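Exo-beta-1,4-mannosidase (Rhizomucor miehei, PDB 4LYP) is a fungal family 5 glycoside hydrolase that removes terminal beta-mannosyl units from beta-1,4-mannosides and also has transglycosylation activity. Local coordinates at residues L56-N61 and D435-L440; I93-V98 and N142-M147; K86-M91 and W390-E395; S362-Y367 and D427-I432. All blocks are in the same frame, centred on the assembly; numbering follows the deposited sequence.

How the interactions relate
Interactions 1, 2 and 3 are buried and share one curved sheet, in which strand 53-61 lies between strands 95-99 and 386-394; interaction 4 sits farther out, its centre about 20 Å from the centre of the chain, and is only partly buried. Interaction 2 is the sole strand-to-strand pairing and relies on backbone hydrogen bonds. Interactions 1 and 3 each set a helix against the sheet, the first by apolar packing and a water bridge, the second through a tyrosine among methionines. Interaction 4 joins two helices by a carboxylate and two hydroxyls. Helix 429-448 serves both interactions 1 and 4, and N437 ND2 ties interaction 1 to M91 O of interaction 3.

Interaction 1 of 4, residues L56-N61 and D435-L440; sequences LIRGAN and DYNANL. With GAI (guanidine), chain D.
L56 and L440 meet where helix 429-448, the last helix of the (β/α)8 barrel, lies against the outside of strand 53-61. The axes of strand 57-61 and helix 435-440 run roughly antiparallel, at 156°. L56 CB sits 3.9 Å from L440 CG, while L56 CD1 comes within 3.6 Å of the L440 carbonyl O. With its CG anti to the backbone N (chi1 -159°), L440 sends CD2 inward to lie 3.3 Å from I57 O. Branched, apolar leucines suit this buried seam, since they fill the layer between strand and helix without asking for polar partners.

R58 joins in by its hydrocarbon part: R58 CD rests 3.2 Å from N437 O, and R58 CB lies 3.3 Å from N437 OD1. A long arginine can therefore pack with its methylenes while its guanidinium goes on to G92, where NH1 is bonded to G92 O. Farther out, the other branch of L56 faces a bound guanidine, L56 CD2 lying 3.3 Å from its N3; K46 O holds the same molecule. On the helix side the Y436 hydroxyl is hydrogen-bonded to S387.

N437 spends both ends of its amide. ND2 reaches M91 O, and OD1 accepts a hydrogen bond from a water 2.8 Å away, which also donates to G59 O at 2.9 Å.

Interaction 2 of 4, residues I93-V98 and N142-M147; sequences INNLRV and NMTAVM
The extended side chain of M143 (chi2 177°) lies along I93 and N94, just before strand 95-99, and reaches L96. M143 CG and CE run beside I93 O, CE at 3.6 Å, and SD settles 3.9 Å from L96 CG. An unbranched methionine can follow that backbone closely. Farther along the same face, V98 CG2 projects from its strand and meets the sulfur of M147 at 3.8 Å; that methionine is folded at both chi2 and chi3. A145, between M143 and M147 in sequence, is small, and L135 and M138 of helix 125-140 pack on it.

These are consecutive parallel strands of the (β/α)8 barrel, joined by the β-α-β crossover through helix 125-140. N142, with positive phi, is the C-prime residue of the Schellman motif that ends this helix and turns the chain into the strand. Regular parallel bonding follows: T144 N to N94 O, L96 N to T144 O, V146 N to L96 O and V98 N to V146 O.

The face inside the barrel is mixed, with polar N95 and T144, apolar V146 and the R97 chain. N95, its CG anti to the backbone N (chi1 -178°), swings its amide across to T144, and ND2 donates to T144 OG1 at 2.9 Å with the hydroxyl oxygen in the amide plane. N388 holds N95 OD1 and Y55 holds T144 OG1, so the amide is fixed from both ends. V146 fills the next step: its CG2 is 3.9 Å from N95 OD1, and its CG1 is 4.1 Å from R97 CG. Beyond that apolar rest, the R97 guanidinium continues to N237 and E337.

Interaction 3 of 4, residues K86-M91 and W390-E395; sequences KQMAEM and WAYGGE
Y392 points from strand 386-394 at helix 78-90, whose Q87 and M88 receive it together with M91, just past the helix end, on the outside of the barrel. Its CB lies 3.8 Å from M88 SD. Turned anti to the backbone N (chi1 -169°), the ring slides beneath M88: CD2 is 3.5 Å from M88 CG, whose CH-pi contact lies over one face, and the M88 sulfur adds an oblique Met-aromatic contact. Against the opposite face, G394 N stands 3.5 Å from the ring plane, over its centre. Y392 CE1 touches M91 CE at 3.7 Å, and the M91 sulfur is also a Met-aromatic partner, likewise oblique. Methionines suit the aromatic surface, being apolar, polarisable and easily bent.

At the tip, OH donates to Q87 OE1 at 2.7 Å, with the amide oxygen at the ring edge and the hydroxyl well above the amide's carbonyl plane. Q87 NE2 donates to E395 OE2 at 2.9 Å; that oxygen lies in the amide plane, but NE2 approaches from above the carboxylate plane (50° out of it). This chain of hydrogen bonds from hydroxyl through amide to carboxylate fixes which end of Q87 is which, and the carboxylate would probably polarise the amide so that OE1 accepts more strongly.

Interaction 4 of 4, residues S362-Y367 and D427-I432; sequences SHKDEY and DTTVQI
K364 and T429 face each other where helices 362-380 and 429-448, the last two major helices around the (β/α)8 barrel, come together near their N-terminal ends. K364 is fully extended, starting with CG anti to the backbone N (chi1 177°), so its chain crosses T429 at about a right angle, with K364 CD 4.0 Å from T429 OG1. Its ammonium group goes farther: it donates to Y421 O and, at 2.7 Å from NZ, to a water. That water donates in turn to D427 OD2 and to T429 OG1, linking the two charged residues while K364 NZ and D427 OD2 stay 4.7 Å apart, not in direct contact. A long lysine suits the place because its extended chain lies past T429 and carries the ammonium to Y421 O and the water. D427 also has R342 as a salt-bridge partner.

D365 comes next and carries most of the contact. Its carboxylate lies between two neighbouring threonines, one to each oxygen: T428 OG1 donates to OD2 at 2.6 Å, on the syn lone pair, and T429 OG1 donates to OD1 at 2.7 Å, also on the syn side but 17° out of plane. T361 OG1 bonds OD1 as well, so the group can hardly rotate. Short hydroxyl side chains fit because the backbones are close here. The carboxylate lies by the N-terminal end of helix 429-448, whose dipole would probably favour the negative charge.

Beyond the polar cluster, I432 turns the contact apolar. It packs on Q369 and F372, and its CD1 lies 3.5 Å from D365 CB and 3.7 Å from D365 O.

Interaction 1 of 4, residues L56-N61 and D435-L440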
loop_
_atom_site.group_PDB
_atom_site.type_symbol
_atom_site.label_atom_id
_atom_site.label_comp_id
_atom_site.label_asym_id
_atom_site.label_seq_id
_atom_site.Cartn_x
_atom_site.Cartn_y
_atom_site.Cartn_z
ATOM N N LEU A 56 -0.944 15.757 7.775
ATOM C CA LEU A 56 -1.091 15.433 6.362
ATOM C C LEU A 56 -0.102 14.359 5.976
ATOM O O LEU A 56 1.005 14.230 6.490
ATOM C CB LEU A 56 -0.937 16.677 5.489
ATOM C CG LEU A 56 -2.098 17.701 5.601
ATOM C CD1 LEU A 56 -1.769 18.939 4.799
ATOM C CD2 LEU A 56 -3.375 17.168 4.995
ATOM N N ILE A 57 -0.537 13.560 5.009
ATOM C CA ILE A 57 0.198 12.328 4.607
ATOM C C ILE A 57 1.155 12.589 3.440
ATOM O O ILE A 57 0.743 12.684 2.274
ATOM C CB ILE A 57 -0.820 11.197 4.247
ATOM C CG1 ILE A 57 -1.827 10.960 5.402
ATOM C CG2 ILE A 57 -0.055 9.936 3.855
ATOM C CD1 ILE A 57 -1.194 10.635 6.781
ATOM N N ARG A 58 2.429 12.719 3.817
ATOM C CA ARG A 58 3.524 12.868 2.860
ATOM C C ARG A 58 4.066 11.472 2.604
ATOM O O ARG A 58 5.080 11.062 3.203
ATOM C CB ARG A 58 4.597 13.793 3.459
ATOM C CG ARG A 58 4.140 15.242 3.579
ATOM C CD ARG A 58 5.187 16.073 4.334
ATOM N NE ARG A 58 5.150 15.868 5.783
ATOM C CZ ARG A 58 6.230 15.792 6.586
ATOM N NH1 ARG A 58 7.456 15.644 6.107
ATOM N NH2 ARG A 58 6.037 15.860 7.908
ATOM N N GLY A 59 3.329 10.667 1.826
ATOM C CA GLY A 59 3.498 9.243 1.920
ATOM C C GLY A 59 4.187 8.594 0.747
ATOM O O GLY A 59 4.296 9.113 -0.377
ATOM N N ALA A 60 4.608 7.354 1.044
ATOM C CA ALA A 60 5.101 6.427 -0.019
ATOM C C ALA A 60 4.582 5.023 0.264
ATOM O O ALA A 60 4.257 4.708 1.438
ATOM C CB ALA A 60 6.633 6.364 -0.047
ATOM N N ASN A 61 4.586 4.162 -0.732
ATOM C CA ASN A 61 4.420 2.716 -0.515
ATOM C C ASN A 61 5.808 2.068 -0.462
ATOM O O ASN A 61 6.698 2.353 -1.273
ATOM C CB ASN A 61 3.641 2.086 -1.662
ATOM C CG ASN A 61 2.156 2.363 -1.521
ATOM O OD1 ASN A 61 1.441 1.607 -0.830
ATOM N ND2 ASN A 61 1.669 3.437 -2.139
ATOM N N ASP A 435 9.525 18.154 -3.417
ATOM C CA ASP A 435 8.879 19.439 -3.432
ATOM C C ASP A 435 7.425 19.365 -3.025
ATOM O O ASP A 435 6.921 20.204 -2.275
ATOM C CB ASP A 435 9.063 20.058 -4.832
ATOM C CG ASP A 435 10.628 20.547 -5.080
ATOM O OD1 ASP A 435 11.439 20.536 -4.112
ATOM O OD2 ASP A 435 10.958 20.860 -6.190
ATOM N N TYR A 436 6.718 18.290 -3.433
ATOM C CA TYR A 436 5.379 18.054 -2.982
ATOM C C TYR A 436 5.265 17.914 -1.466
ATOM O O TYR A 436 4.428 18.513 -0.807
ATOM C CB TYR A 436 4.793 16.789 -3.649
ATOM C CG TYR A 436 3.557 16.232 -2.926
ATOM C CD1 TYR A 436 2.353 16.914 -2.931
ATOM C CD2 TYR A 436 3.620 14.978 -2.361
ATOM C CE1 TYR A 436 1.235 16.335 -2.402
ATOM C CE2 TYR A 436 2.511 14.405 -1.804
ATOM C CZ TYR A 436 1.287 15.077 -1.884
ATOM O OH TYR A 436 0.125 14.490 -1.372
ATOM N N ASN A 437 6.171 17.096 -0.911
ATOM C CA ASN A 437 6.139 16.885 0.523
ATOM C C ASN A 437 6.389 18.201 1.248
ATOM O O ASN A 437 5.739 18.467 2.277
ATOM C CB ASN A 437 7.120 15.789 0.909
ATOM C CG ASN A 437 6.673 14.415 0.450
ATOM O OD1 ASN A 437 5.495 14.132 0.335
ATOM N ND2 ASN A 437 7.650 13.524 0.221
ATOM N N ALA A 438 7.334 19.015 0.744
ATOM C CA ALA A 438 7.549 20.357 1.342
ATOM C C ALA A 438 6.266 21.193 1.232
ATOM O O ALA A 438 5.894 21.870 2.228
ATOM C CB ALA A 438 8.729 21.009 0.677
ATOM N N ASN A 439 5.592 21.162 0.094
ATOM C CA ASN A 439 4.392 21.933 -0.073
ATOM C C ASN A 439 3.265 21.460 0.862
ATOM O O ASN A 439 2.532 22.276 1.448
ATOM C CB ASN A 439 3.908 21.855 -1.518
ATOM C CG ASN A 439 4.786 22.579 -2.490
ATOM O OD1 ASN A 439 5.594 23.462 -2.101
ATOM N ND2 ASN A 439 4.701 22.161 -3.778
ATOM N N LEU A 440 3.136 20.151 1.054
ATOM C CA LEU A 440 2.066 19.616 1.896
ATOM C C LEU A 440 2.393 19.903 3.349
ATOM O O LEU A 440 1.470 20.235 4.129
ATOM C CB LEU A 440 1.966 18.128 1.677
ATOM C CG LEU A 440 0.628 17.521 2.072
ATOM C CD1 LEU A 440 -0.519 18.029 1.159
ATOM C CD2 LEU A 440 0.671 15.992 1.928
HETATM C C GAI D . -6.129 18.411 7.810
HETATM N N1 GAI D . -6.470 19.392 8.832
HETATM N N2 GAI D . -6.844 17.673 6.808
HETATM N N3 GAI D . -4.915 17.990 7.805
HETATM O O HOH W 1 5.076 11.797 -1.145
#

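Interaction 2 of 4, residues I93-V98 and N142-M147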
loop_
_atom_site.group_PDB
_atom_site.type_symbol
_atom_site.label_atom_id
_atom_site.label_comp_id
_atom_site.label_asym_id
_atom_site.label_seq_id
_atom_site.Cartn_x
_atom_site.Cartn_y
_atom_site.Cartn_z
ATOM N N ILE A 93 9.279 12.356 3.307
ATOM C CA ILE A 93 8.190 11.384 3.556
ATOM C C ILE A 93 7.997 11.249 5.064
ATOM O O ILE A 93 8.952 11.031 5.829
ATOM C CB ILE A 93 8.503 10.057 2.818
ATOM C CG1 ILE A 93 8.360 10.261 1.276
ATOM C CG2 ILE A 93 7.791 8.859 3.416
ATOM C CD1 ILE A 93 9.177 9.260 0.443
ATOM N N ASN A 94 6.721 11.238 5.471
ATOM C CA ASN A 94 6.367 11.032 6.876
ATOM C C ASN A 94 5.532 9.756 7.098
ATOM O O ASN A 94 5.161 9.485 8.258
ATOM C CB ASN A 94 5.676 12.219 7.524
ATOM C CG ASN A 94 4.239 12.384 7.080
ATOM O OD1 ASN A 94 3.812 11.758 6.074
ATOM N ND2 ASN A 94 3.498 13.258 7.724
ATOM N N ASN A 95 5.221 8.982 6.059
ATOM C CA ASN A 95 4.260 7.913 6.178
ATOM C C ASN A 95 4.564 6.851 5.142
ATOM O O ASN A 95 4.739 7.165 3.958
ATOM C CB ASN A 95 2.811 8.468 5.935
ATOM C CG ASN A 95 1.728 7.418 6.089
ATOM O OD1 ASN A 95 1.230 6.884 5.081
ATOM N ND2 ASN A 95 1.362 7.103 7.319
ATOM N N LEU A 96 4.730 5.589 5.625
ATOM C CA LEU A 96 4.920 4.458 4.696
ATOM C C LEU A 96 3.739 3.500 4.845
ATOM O O LEU A 96 3.365 3.098 5.943
ATOM C CB LEU A 96 6.199 3.660 4.981
ATOM C CG LEU A 96 7.487 4.510 4.945
ATOM C CD1 LEU A 96 8.669 3.590 5.220
ATOM C CD2 LEU A 96 7.685 5.216 3.580
ATOM N N ARG A 97 3.158 3.161 3.691
ATOM C CA ARG A 97 2.193 2.044 3.606
ATOM C C ARG A 97 3.013 0.789 3.380
ATOM O O ARG A 97 3.764 0.710 2.406
ATOM C CB ARG A 97 1.165 2.333 2.519
ATOM C CG ARG A 97 0.158 1.211 2.376
ATOM C CD ARG A 97 -1.045 1.697 1.593
ATOM N NE ARG A 97 -1.985 0.595 1.289
ATOM C CZ ARG A 97 -2.096 -0.053 0.137
ATOM N NH1 ARG A 97 -1.210 0.123 -0.835
ATOM N NH2 ARG A 97 -3.064 -0.957 0.000
ATOM N N VAL A 98 2.904 -0.152 4.301
ATOM C CA VAL A 98 3.763 -1.312 4.349
ATOM C C VAL A 98 2.885 -2.577 4.374
ATOM O O VAL A 98 1.726 -2.531 4.712
ATOM C CB VAL A 98 4.773 -1.264 5.516
ATOM C CG1 VAL A 98 5.586 0.017 5.422
ATOM C CG2 VAL A 98 4.087 -1.419 6.841
ATOM N N ASN A 142 10.733 9.418 12.400
ATOM C CA ASN A 142 9.480 10.065 12.700
ATOM C C ASN A 142 8.438 9.806 11.632
ATOM O O ASN A 142 7.641 10.679 11.362
ATOM C CB ASN A 142 9.716 11.580 12.942
ATOM C CG ASN A 142 10.471 11.811 14.306
ATOM O OD1 ASN A 142 10.139 11.159 15.290
ATOM N ND2 ASN A 142 11.403 12.738 14.342
ATOM N N MET A 143 8.411 8.621 11.084
ATOM C CA MET A 143 7.400 8.213 10.144
ATOM C C MET A 143 6.300 7.417 10.843
ATOM O O MET A 143 6.586 6.733 11.828
ATOM C CB MET A 143 8.007 7.379 9.019
ATOM C CG MET A 143 9.033 8.134 8.180
ATOM S SD MET A 143 9.731 6.994 6.967
ATOM C CE MET A 143 10.915 8.055 6.137
ATOM N N THR A 144 5.124 7.383 10.221
ATOM C CA THR A 144 4.078 6.459 10.706
ATOM C C THR A 144 3.789 5.430 9.609
ATOM O O THR A 144 4.093 5.648 8.420
ATOM C CB THR A 144 2.777 7.193 11.060
ATOM O OG1 THR A 144 2.297 7.935 9.909
ATOM C CG2 THR A 144 2.984 8.097 12.261
ATOM N N ALA A 145 3.231 4.299 10.031
ATOM C CA ALA A 145 2.999 3.161 9.174
ATOM C C ALA A 145 1.499 2.903 8.999
ATOM O O ALA A 145 0.729 2.861 9.966
ATOM C CB ALA A 145 3.620 1.906 9.757
ATOM N N VAL A 146 1.119 2.617 7.766
ATOM C CA VAL A 146 -0.179 1.996 7.463
ATOM C C VAL A 146 0.114 0.495 7.287
ATOM O O VAL A 146 0.902 0.122 6.386
ATOM C CB VAL A 146 -0.843 2.595 6.194
ATOM C CG1 VAL A 146 -2.067 1.825 5.809
ATOM C CG2 VAL A 146 -1.147 4.076 6.444
ATOM N N MET A 147 -0.436 -0.318 8.192
ATOM C CA MET A 147 -0.068 -1.747 8.284
ATOM C C MET A 147 -1.101 -2.588 7.519
ATOM O O MET A 147 -2.176 -2.862 8.052
ATOM C CB MET A 147 -0.051 -2.172 9.713
ATOM C CG MET A 147 1.059 -1.502 10.571
ATOM S SD MET A 147 2.687 -2.170 10.241
ATOM C CE MET A 147 2.592 -3.628 11.293
HETATM O O HOH W 2 5.049 11.515 10.862
#

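Interaction 3 of 4, residues K86-M91 and W390-E395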
loop_
_atom_site.group_PDB
_atom_site.type_symbol
_atom_site.label_atom_id
_atom_site.label_comp_id
_atom_site.label_asym_id
_atom_site.label_seq_id
_atom_site.Cartn_x
_atom_site.Cartn_y
_atom_site.Cartn_z
ATOM N N LYS A 86 16.172 6.291 5.185
ATOM C CA LYS A 86 16.858 7.599 5.273
ATOM C C LYS A 86 16.636 8.400 3.997
ATOM O O LYS A 86 16.294 9.639 4.057
ATOM C CB LYS A 86 18.337 7.331 5.503
ATOM C CG LYS A 86 19.164 8.647 5.632
ATOM C CD LYS A 86 20.636 8.262 5.990
ATOM C CE LYS A 86 21.445 9.534 6.161
ATOM N NZ LYS A 86 21.825 10.195 4.909
ATOM N N GLN A 87 16.708 7.806 2.808
ATOM C CA GLN A 87 16.446 8.526 1.581
ATOM C C GLN A 87 15.042 9.080 1.541
ATOM O O GLN A 87 14.775 10.226 1.121
ATOM C CB GLN A 87 16.640 7.625 0.318
ATOM C CG GLN A 87 18.068 7.224 0.088
ATOM C CD GLN A 87 18.199 6.109 -0.929
ATOM O OE1 GLN A 87 17.224 5.403 -1.300
ATOM N NE2 GLN A 87 19.421 5.867 -1.385
ATOM N N MET A 88 14.070 8.272 1.985
ATOM C CA MET A 88 12.688 8.720 1.989
ATOM C C MET A 88 12.508 9.844 3.005
ATOM O O MET A 88 11.806 10.837 2.707
ATOM C CB MET A 88 11.740 7.520 2.232
ATOM C CG MET A 88 11.627 6.666 0.995
ATOM S SD MET A 88 10.345 5.390 1.142
ATOM C CE MET A 88 11.105 4.244 2.322
ATOM N N ALA A 89 13.155 9.797 4.135
ATOM C CA ALA A 89 13.080 10.889 5.113
ATOM C C ALA A 89 13.642 12.154 4.498
ATOM O O ALA A 89 13.069 13.244 4.629
ATOM C CB ALA A 89 13.860 10.545 6.357
ATOM N N GLU A 90 14.733 12.040 3.712
ATOM C CA GLU A 90 15.378 13.220 3.081
ATOM C C GLU A 90 14.467 13.790 2.000
ATOM O O GLU A 90 14.542 14.989 1.745
ATOM C CB GLU A 90 16.779 12.827 2.559
ATOM C CG GLU A 90 17.730 12.610 3.794
ATOM C CD GLU A 90 19.030 11.944 3.436
ATOM O OE1 GLU A 90 19.189 11.307 2.323
ATOM O OE2 GLU A 90 19.876 11.930 4.351
ATOM N N MET A 91 13.631 12.980 1.389
ATOM C CA MET A 91 12.673 13.508 0.451
ATOM C C MET A 91 11.361 13.960 1.092
ATOM O O MET A 91 10.406 14.295 0.364
ATOM C CB MET A 91 12.444 12.629 -0.762
ATOM C CG MET A 91 11.690 11.410 -0.595
ATOM S SD MET A 91 11.555 10.445 -2.205
ATOM C CE MET A 91 13.046 9.782 -1.929
ATOM N N TRP A 390 3.053 4.915 -5.505
ATOM C CA TRP A 390 3.386 3.479 -5.621
ATOM C C TRP A 390 4.431 3.355 -6.728
ATOM O O TRP A 390 4.112 3.574 -7.876
ATOM C CB TRP A 390 2.146 2.693 -5.977
ATOM C CG TRP A 390 2.488 1.235 -6.143
ATOM C CD1 TRP A 390 3.179 0.620 -7.202
ATOM C CD2 TRP A 390 2.277 0.207 -5.155
ATOM N NE1 TRP A 390 3.387 -0.698 -6.919
ATOM C CE2 TRP A 390 2.879 -1.001 -5.661
ATOM C CE3 TRP A 390 1.647 0.171 -3.882
ATOM C CZ2 TRP A 390 2.816 -2.226 -4.962
ATOM C CZ3 TRP A 390 1.621 -1.037 -3.179
ATOM C CH2 TRP A 390 2.198 -2.224 -3.726
ATOM N N ALA A 391 5.702 3.065 -6.341
ATOM C CA ALA A 391 6.175 2.742 -4.997
ATOM C C ALA A 391 7.688 3.078 -5.008
ATOM O O ALA A 391 8.298 3.189 -6.059
ATOM C CB ALA A 391 5.960 1.289 -4.607
ATOM N N TYR A 392 8.268 3.185 -3.826
ATOM C CA TYR A 392 9.681 3.547 -3.757
ATOM C C TYR A 392 10.556 2.328 -4.013
ATOM O O TYR A 392 10.457 1.338 -3.326
ATOM C CB TYR A 392 10.028 4.186 -2.412
ATOM C CG TYR A 392 11.418 4.806 -2.427
ATOM C CD1 TYR A 392 11.744 5.785 -3.373
ATOM C CD2 TYR A 392 12.402 4.410 -1.530
ATOM C CE1 TYR A 392 12.986 6.349 -3.389
ATOM C CE2 TYR A 392 13.671 5.010 -1.538
ATOM C CZ TYR A 392 13.939 5.980 -2.503
ATOM O OH TYR A 392 15.190 6.556 -2.584
ATOM N N GLY A 393 11.399 2.414 -5.031
ATOM C CA GLY A 393 12.364 1.349 -5.355
ATOM C C GLY A 393 13.691 1.516 -4.708
ATOM O O GLY A 393 14.422 0.545 -4.512
ATOM N N GLY A 394 14.092 2.750 -4.363
ATOM C CA GLY A 394 15.327 2.929 -3.572
ATOM C C GLY A 394 16.545 2.541 -4.382
ATOM O O GLY A 394 16.784 3.019 -5.492
ATOM N N GLU A 395 17.364 1.685 -3.774
ATOM C CA GLU A 395 18.626 1.191 -4.315
ATOM C C GLU A 395 18.393 -0.012 -5.217
ATOM O O GLU A 395 19.329 -0.452 -5.913
ATOM C CB GLU A 395 19.568 0.840 -3.186
ATOM C CG GLU A 395 19.933 2.020 -2.323
ATOM C CD GLU A 395 20.780 3.025 -3.079
ATOM O OE1 GLU A 395 21.955 2.699 -3.439
ATOM O OE2 GLU A 395 20.246 4.036 -3.474
#

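Interaction 4 of 4, residues S362-Y367 and D427-I432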
loop_
_atom_site.group_PDB
_atom_site.type_symbol
_atom_site.label_atom_id
_atom_site.label_comp_id
_atom_site.label_asym_id
_atom_site.label_seq_id
_atom_site.Cartn_x
_atom_site.Cartn_y
_atom_site.Cartn_z
ATOM N N SER A 362 9.626 11.303 -18.222
ATOM C CA SER A 362 9.005 12.627 -18.383
ATOM C C SER A 362 7.487 12.618 -18.257
ATOM O O SER A 362 6.938 13.526 -17.668
ATOM C CB SER A 362 9.437 13.267 -19.677
ATOM O OG SER A 362 8.971 12.557 -20.832
ATOM N N HIS A 363 6.803 11.577 -18.769
ATOM C CA HIS A 363 5.349 11.557 -18.581
ATOM C C HIS A 363 4.994 11.392 -17.131
ATOM O O HIS A 363 4.156 12.108 -16.588
ATOM C CB HIS A 363 4.720 10.430 -19.399
ATOM C CG HIS A 363 4.555 10.737 -20.838
ATOM N ND1 HIS A 363 3.733 10.019 -21.678
ATOM C CD2 HIS A 363 5.087 11.763 -21.622
ATOM C CE1 HIS A 363 3.759 10.553 -22.883
ATOM N NE2 HIS A 363 4.600 11.569 -22.890
ATOM N N LYS A 364 5.627 10.374 -16.481
ATOM C CA LYS A 364 5.392 10.121 -15.066
ATOM C C LYS A 364 5.618 11.355 -14.211
ATOM O O LYS A 364 4.873 11.651 -13.272
ATOM C CB LYS A 364 6.330 8.999 -14.630
ATOM C CG LYS A 364 6.284 8.636 -13.151
ATOM C CD LYS A 364 7.410 7.633 -12.857
ATOM C CE LYS A 364 7.222 6.919 -11.542
ATOM N NZ LYS A 364 8.283 5.853 -11.366
ATOM N N ASP A 365 6.716 12.089 -14.479
ATOM C CA ASP A 365 7.051 13.266 -13.640
ATOM C C ASP A 365 5.970 14.288 -13.779
ATOM O O ASP A 365 5.581 14.890 -12.750
ATOM C CB ASP A 365 8.372 13.830 -14.100
ATOM C CG ASP A 365 9.568 12.961 -13.696
ATOM O OD1 ASP A 365 9.386 11.903 -13.129
ATOM O OD2 ASP A 365 10.670 13.443 -13.987
ATOM N N GLU A 366 5.459 14.561 -14.974
ATOM C CA GLU A 366 4.416 15.535 -15.140
ATOM C C GLU A 366 3.094 15.047 -14.469
ATOM O O GLU A 366 2.408 15.813 -13.803
ATOM C CB GLU A 366 4.153 15.798 -16.618
ATOM C CG GLU A 366 2.963 16.669 -16.862
ATOM C CD GLU A 366 2.668 16.928 -18.343
ATOM O OE1 GLU A 366 3.662 17.079 -19.121
ATOM O OE2 GLU A 366 1.481 17.066 -18.697
ATOM N N TYR A 367 2.797 13.743 -14.631
ATOM C CA TYR A 367 1.623 13.185 -14.038
ATOM C C TYR A 367 1.626 13.310 -12.528
ATOM O O TYR A 367 0.658 13.745 -11.901
ATOM C CB TYR A 367 1.544 11.700 -14.454
ATOM C CG TYR A 367 0.310 10.976 -14.010
ATOM C CD1 TYR A 367 -0.962 11.220 -14.565
ATOM C CD2 TYR A 367 0.450 9.931 -13.045
ATOM C CE1 TYR A 367 -2.013 10.455 -14.173
ATOM C CE2 TYR A 367 -0.650 9.166 -12.670
ATOM C CZ TYR A 367 -1.870 9.432 -13.261
ATOM O OH TYR A 367 -2.984 8.674 -12.944
ATOM N N ASP A 427 16.024 8.849 -9.551
ATOM C CA ASP A 427 15.126 9.230 -10.627
ATOM C C ASP A 427 14.840 10.724 -10.559
ATOM O O ASP A 427 14.866 11.352 -9.478
ATOM C CB ASP A 427 13.827 8.426 -10.558
ATOM C CG ASP A 427 13.946 7.060 -11.199
ATOM O OD1 ASP A 427 14.985 6.717 -11.842
ATOM O OD2 ASP A 427 12.942 6.281 -11.093
ATOM N N THR A 428 14.497 11.297 -11.695
ATOM C CA THR A 428 14.081 12.722 -11.766
ATOM C C THR A 428 12.804 12.971 -10.957
ATOM O O THR A 428 12.540 14.062 -10.477
ATOM C CB THR A 428 13.910 13.195 -13.198
ATOM O OG1 THR A 428 13.017 12.290 -13.844
ATOM C CG2 THR A 428 15.222 13.174 -13.960
ATOM N N THR A 429 12.014 11.896 -10.713
ATOM C CA THR A 429 10.781 12.045 -9.950
ATOM C C THR A 429 11.024 12.353 -8.506
ATOM O O THR A 429 10.130 12.953 -7.846
ATOM C CB THR A 429 9.997 10.723 -10.032
ATOM O OG1 THR A 429 10.210 10.104 -11.316
ATOM C CG2 THR A 429 8.501 10.951 -9.784
ATOM N N VAL A 430 12.202 12.006 -7.955
ATOM C CA VAL A 430 12.471 12.233 -6.554
ATOM C C VAL A 430 12.330 13.726 -6.183
ATOM O O VAL A 430 11.729 14.034 -5.160
ATOM C CB VAL A 430 13.829 11.671 -6.175
ATOM C CG1 VAL A 430 14.257 12.104 -4.743
ATOM C CG2 VAL A 430 13.809 10.146 -6.293
ATOM N N GLN A 431 12.844 14.628 -7.019
ATOM C CA GLN A 431 12.810 16.058 -6.663
ATOM C C GLN A 431 11.333 16.529 -6.645
ATOM O O GLN A 431 10.952 17.377 -5.822
ATOM C CB GLN A 431 13.625 16.894 -7.625
ATOM C CG GLN A 431 13.638 18.386 -7.265
ATOM C CD GLN A 431 14.376 18.662 -5.989
ATOM O OE1 GLN A 431 15.517 18.225 -5.871
ATOM N NE2 GLN A 431 13.752 19.378 -5.003
ATOM N N ILE A 432 10.507 16.009 -7.559
ATOM C CA ILE A 432 9.122 16.366 -7.589
ATOM C C ILE A 432 8.376 15.895 -6.337
ATOM O O ILE A 432 7.530 16.598 -5.746
ATOM C CB ILE A 432 8.501 15.798 -8.865
ATOM C CG1 ILE A 432 9.100 16.615 -10.081
ATOM C CG2 ILE A 432 6.968 15.879 -8.854
ATOM C CD1 ILE A 432 8.860 15.913 -11.372
HETATM O O HOH W 3 10.510 7.374 -11.027
#